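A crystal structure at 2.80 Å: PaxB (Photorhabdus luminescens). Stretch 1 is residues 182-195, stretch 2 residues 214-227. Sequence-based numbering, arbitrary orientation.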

# COMPACT_ATOMS: atom_id res chain seq x y z
N ASN A 182 47.64 5.35 -2.42
CA ASN A 182 48.30 5.52 -1.12
C ASN A 182 49.68 4.88 -1.04
O ASN A 182 50.52 5.31 -0.24
N LYS A 183 49.93 3.86 -1.86
CA LYS A 183 51.25 3.23 -1.95
C LYS A 183 52.25 4.19 -2.61
O LYS A 183 53.39 4.30 -2.17
N ILE A 184 51.79 4.87 -3.66
CA ILE A 184 52.60 5.87 -4.35
C ILE A 184 52.85 7.10 -3.46
O ILE A 184 53.93 7.68 -3.49
N ILE A 185 51.85 7.48 -2.68
CA ILE A 185 51.98 8.60 -1.74
C ILE A 185 53.05 8.30 -0.68
O ILE A 185 53.84 9.18 -0.33
N GLU A 186 53.07 7.07 -0.18
CA GLU A 186 54.08 6.64 0.79
C GLU A 186 55.48 6.64 0.19
O GLU A 186 56.45 6.96 0.88
N SER A 187 55.59 6.29 -1.09
CA SER A 187 56.86 6.33 -1.81
C SER A 187 57.39 7.76 -1.91
O SER A 187 58.57 8.01 -1.68
N GLN A 188 56.51 8.69 -2.27
CA GLN A 188 56.87 10.10 -2.35
C GLN A 188 57.32 10.65 -0.99
O GLN A 188 58.28 11.41 -0.92
N ASP A 189 56.63 10.25 0.07
CA ASP A 189 56.95 10.71 1.42
C ASP A 189 58.37 10.32 1.84
O ASP A 189 59.10 11.15 2.37
N VAL A 190 58.75 9.07 1.61
CA VAL A 190 60.11 8.61 1.94
C VAL A 190 61.17 9.24 1.02
O VAL A 190 62.31 9.45 1.44
N ILE A 191 60.79 9.53 -0.22
CA ILE A 191 61.66 10.26 -1.15
C ILE A 191 61.84 11.70 -0.68
O ILE A 191 62.96 12.21 -0.64
N ARG A 192 60.74 12.35 -0.31
CA ARG A 192 60.75 13.73 0.16
C ARG A 192 61.42 13.88 1.53
O ARG A 192 62.13 14.85 1.77
N GLN A 193 61.18 12.91 2.42
CA GLN A 193 61.71 12.96 3.78
C GLN A 193 63.23 12.79 3.83
O GLN A 193 63.91 13.49 4.57
N TYR A 194 63.75 11.85 3.04
CA TYR A 194 65.18 11.54 3.03
C TYR A 194 65.95 12.17 1.87
O TYR A 194 67.12 11.86 1.65
N ASN A 195 65.29 13.08 1.13
CA ASN A 195 65.92 13.84 0.04
C ASN A 195 66.58 12.95 -1.01
O ASN A 195 67.71 13.21 -1.44
N ASP A 214 73.51 5.50 4.78
CA ASP A 214 73.75 5.53 6.22
C ASP A 214 72.43 5.71 6.96
O ASP A 214 72.02 6.83 7.26
N LEU A 215 71.77 4.59 7.24
CA LEU A 215 70.50 4.59 7.95
C LEU A 215 70.43 3.45 8.96
O LEU A 215 71.12 2.44 8.81
N ALA A 216 69.61 3.62 9.98
CA ALA A 216 69.34 2.55 10.94
C ALA A 216 68.62 1.42 10.22
O ALA A 216 67.86 1.65 9.28
N ASN A 217 68.89 0.19 10.65
CA ASN A 217 68.37 -0.99 9.96
C ASN A 217 66.83 -1.05 9.87
O ASN A 217 66.30 -1.47 8.84
N PRO A 218 66.11 -0.66 10.94
CA PRO A 218 64.65 -0.54 10.82
C PRO A 218 64.20 0.49 9.78
O PRO A 218 63.21 0.27 9.09
N LYS A 219 64.94 1.60 9.67
CA LYS A 219 64.63 2.64 8.69
C LYS A 219 64.89 2.20 7.25
O LYS A 219 64.20 2.64 6.33
N LYS A 220 65.89 1.35 7.05
CA LYS A 220 66.20 0.82 5.72
C LYS A 220 65.00 0.07 5.16
O LYS A 220 64.48 0.41 4.10
N GLU A 221 64.55 -0.94 5.90
CA GLU A 221 63.42 -1.77 5.47
C GLU A 221 62.11 -0.97 5.36
O GLU A 221 61.23 -1.33 4.59
N LEU A 222 62.00 0.11 6.13
CA LEU A 222 60.85 1.01 6.05
C LEU A 222 60.75 1.65 4.66
O LEU A 222 59.74 1.51 3.97
N ILE A 223 61.81 2.35 4.26
CA ILE A 223 61.84 3.06 2.98
C ILE A 223 62.02 2.12 1.79
O ILE A 223 61.51 2.39 0.70
N LYS A 224 62.73 1.02 2.01
CA LYS A 224 63.00 0.05 0.95
C LYS A 224 61.71 -0.63 0.47
O LYS A 224 61.57 -0.95 -0.71
N GLN A 225 60.78 -0.84 1.40
CA GLN A 225 59.48 -1.44 1.07
C GLN A 225 58.56 -0.41 0.42
O GLN A 225 57.79 -0.74 -0.49
N ALA A 226 58.63 0.83 0.89
CA ALA A 226 57.82 1.92 0.35
C ALA A 226 58.14 2.19 -1.12
O ALA A 226 57.24 2.23 -1.96
N ILE A 227 59.43 2.36 -1.42
CA ILE A 227 59.88 2.64 -2.78
C ILE A 227 59.47 1.50 -3.72
O ILE A 227 58.85 1.74 -4.76

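The helices 182-193 and 217-227 cross at 132° between their N-to-C directions, with axes 8.5 Å apart at closest approach, so a walk up stretch 2 runs broadly down stretch 1, from Tyr194 to Ser187. Together the stretches bury 453 Å².

Leu215, still before the helix, points toward stretch 1 with chi1 m and chi2 t. This places CD2 of Leu215 3.6 Å from CE1 of Tyr194. Ala216 to Pro218 make no contact. Lys219 points its CA-to-CB bond toward stretch 1, although chi1, at -97°, lies between wells; CG of Lys219 approaches OH of Tyr194 to 3.2 Å.

One turn on from Lys219, Ile223 points inward with chi1 p and chi2 t. CG2 of Ile223 lies 3.5 Å from CE2 of Tyr194 and 3.9 Å from CG1 of Val190 (toward, chi1 m). Tyr194 (chi1 m, chi2 -78°) thus meets Leu215, Lys219 and Ile223, all approaching its ring obliquely, and it loses 95 Å² to stretch 2, the largest share of any residue here.

Ala226 also points toward stretch 1, where CB of Ala226 sits 3.9 Å from CG2 of Val190 and 4.1 Å from the backbone O of Glu186. The same residue accepts the sole hydrogen bond across the contact: OG of Ser187 (chi1 m) donates to O of Ala226 at 2.5 Å, a short distance to be read cautiously at 2.80 Å resolution.

Ile227 leaves its backbone sideways, but its m, m rotamer brings the end of the chain nearer. CD1 of Ile227 lies 3.8 Å from CG2 of Val190 and 3.5 Å from CG1 of Ile191 (m, t). The CA atoms of Ile227 and Ser187 are only 4.9 Å apart, against 5.9 Å for those of Ile223 and Val190, which is evidence that the backbones draw closer toward this end.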

# COMPACT_ATOMS: atom_id res chain seq x y z
CB ASN A 182 47.41 4.98 0.01
CG ASN A 182 46.22 5.89 0.31
OD1 ASN A 182 46.21 7.06 -0.05
ND2 ASN A 182 45.22 5.34 0.99
CB LYS A 183 51.18 1.92 -2.74
CG LYS A 183 50.24 0.87 -2.17
CD LYS A 183 50.93 -0.21 -1.36
CE LYS A 183 49.95 -1.32 -1.03
NZ LYS A 183 50.53 -2.37 -0.13
CB ILE A 184 51.95 6.30 -5.69
CG1 ILE A 184 51.95 5.12 -6.67
CG2 ILE A 184 52.66 7.50 -6.30
CD1 ILE A 184 51.19 5.37 -7.95
CB ILE A 185 50.63 8.97 -1.08
CG1 ILE A 185 49.70 9.59 -2.13
CG2 ILE A 185 50.83 9.94 0.07
CD1 ILE A 185 48.24 9.61 -1.72
CB GLU A 186 53.75 5.25 1.35
CG GLU A 186 52.51 5.21 2.24
CD GLU A 186 52.79 5.61 3.68
OE1 GLU A 186 52.17 5.02 4.59
OE2 GLU A 186 53.61 6.52 3.91
CB SER A 187 56.72 5.75 -3.22
OG SER A 187 56.60 4.34 -3.17
CB GLN A 188 55.70 10.92 -2.90
CG GLN A 188 55.45 10.70 -4.38
CD GLN A 188 54.24 11.46 -4.89
OE1 GLN A 188 53.20 11.54 -4.22
NE2 GLN A 188 54.35 12.01 -6.10
CB ASP A 189 55.93 10.19 2.45
CG ASP A 189 54.57 10.88 2.33
OD1 ASP A 189 54.43 11.83 1.53
OD2 ASP A 189 53.64 10.48 3.06
CB VAL A 190 60.25 7.07 1.95
CG1 VAL A 190 59.34 6.46 3.01
CG2 VAL A 190 59.95 6.46 0.58
CB ILE A 191 61.09 10.24 -2.59
CG1 ILE A 191 61.21 8.84 -3.19
CG2 ILE A 191 61.81 11.25 -3.49
CD1 ILE A 191 60.33 8.59 -4.39
CB ARG A 192 59.33 14.29 0.19
CG ARG A 192 58.74 14.56 -1.19
CD ARG A 192 57.22 14.40 -1.21
NE ARG A 192 56.58 15.08 -2.34
CZ ARG A 192 56.68 14.72 -3.62
NH1 ARG A 192 57.41 13.66 -3.99
NH2 ARG A 192 56.05 15.42 -4.55
CB GLN A 193 61.04 11.89 4.65
CG GLN A 193 61.46 11.88 6.11
CD GLN A 193 60.83 10.75 6.91
OE1 GLN A 193 59.78 10.22 6.54
NE2 GLN A 193 61.47 10.38 8.01
CB TYR A 194 65.38 10.02 3.04
CG TYR A 194 65.01 9.37 4.36
CD1 TYR A 194 65.88 9.44 5.45
CD2 TYR A 194 63.80 8.71 4.52
CE1 TYR A 194 65.55 8.85 6.66
CE2 TYR A 194 63.47 8.12 5.73
CZ TYR A 194 64.35 8.19 6.80
OH TYR A 194 64.02 7.61 8.00
CB ASN A 195 66.94 14.84 0.60
CG ASN A 195 66.35 15.72 1.69
OD1 ASN A 195 66.03 15.25 2.78
ND2 ASN A 195 66.22 17.02 1.41
CB ASP A 214 74.73 6.65 6.59
CG ASP A 214 75.07 6.68 8.07
OD1 ASP A 214 75.33 7.79 8.60
OD2 ASP A 214 75.07 5.61 8.72
CB LEU A 215 69.34 4.47 6.96
CG LEU A 215 69.03 5.70 6.11
CD1 LEU A 215 68.08 5.33 4.97
CD2 LEU A 215 68.45 6.82 6.95
CB ALA A 216 68.49 3.07 12.09
CB ASN A 217 68.92 -2.28 10.60
CG ASN A 217 69.27 -3.33 9.56
OD1 ASN A 217 70.28 -4.03 9.69
ND2 ASN A 217 68.45 -3.45 8.53
CB PRO A 218 64.20 -0.13 12.23
CG PRO A 218 65.43 0.24 12.97
CD PRO A 218 66.54 -0.54 12.35
CB LYS A 219 65.41 3.93 8.98
CG LYS A 219 64.62 4.98 9.76
CD LYS A 219 64.35 4.55 11.19
CE LYS A 219 63.35 5.49 11.86
NZ LYS A 219 63.77 6.91 11.80
CB LYS A 220 67.42 -0.10 5.75
CG LYS A 220 68.74 0.62 5.91
CD LYS A 220 69.89 -0.37 5.94
CE LYS A 220 71.24 0.33 5.97
NZ LYS A 220 72.36 -0.64 6.00
CB GLU A 221 63.23 -2.95 6.44
CG GLU A 221 62.35 -4.08 5.90
CD GLU A 221 62.92 -4.74 4.66
OE1 GLU A 221 62.14 -5.09 3.75
OE2 GLU A 221 64.16 -4.92 4.58
CB LEU A 222 60.94 2.10 7.12
CG LEU A 222 59.69 2.95 7.35
CD1 LEU A 222 58.76 2.28 8.35
CD2 LEU A 222 60.07 4.35 7.83
CB ILE A 223 62.94 4.16 2.94
CG1 ILE A 223 64.35 3.56 2.91
CG2 ILE A 223 62.78 5.11 4.12
CD1 ILE A 223 65.45 4.59 2.84
CB LYS A 224 64.01 -0.99 1.45
CG LYS A 224 64.72 -1.77 0.36
CD LYS A 224 66.04 -2.35 0.85
CE LYS A 224 65.87 -3.22 2.09
NZ LYS A 224 67.10 -4.00 2.40
CB GLN A 225 58.82 -2.02 2.32
CG GLN A 225 58.14 -3.37 2.11
CD GLN A 225 59.14 -4.52 2.06
OE1 GLN A 225 59.89 -4.66 1.10
NE2 GLN A 225 59.14 -5.35 3.10
CB ALA A 226 58.01 3.18 1.18
CB ILE A 227 61.42 2.84 -2.85
CG1 ILE A 227 61.86 4.06 -2.04
CG2 ILE A 227 61.89 2.97 -4.30
CD1 ILE A 227 61.56 5.40 -2.69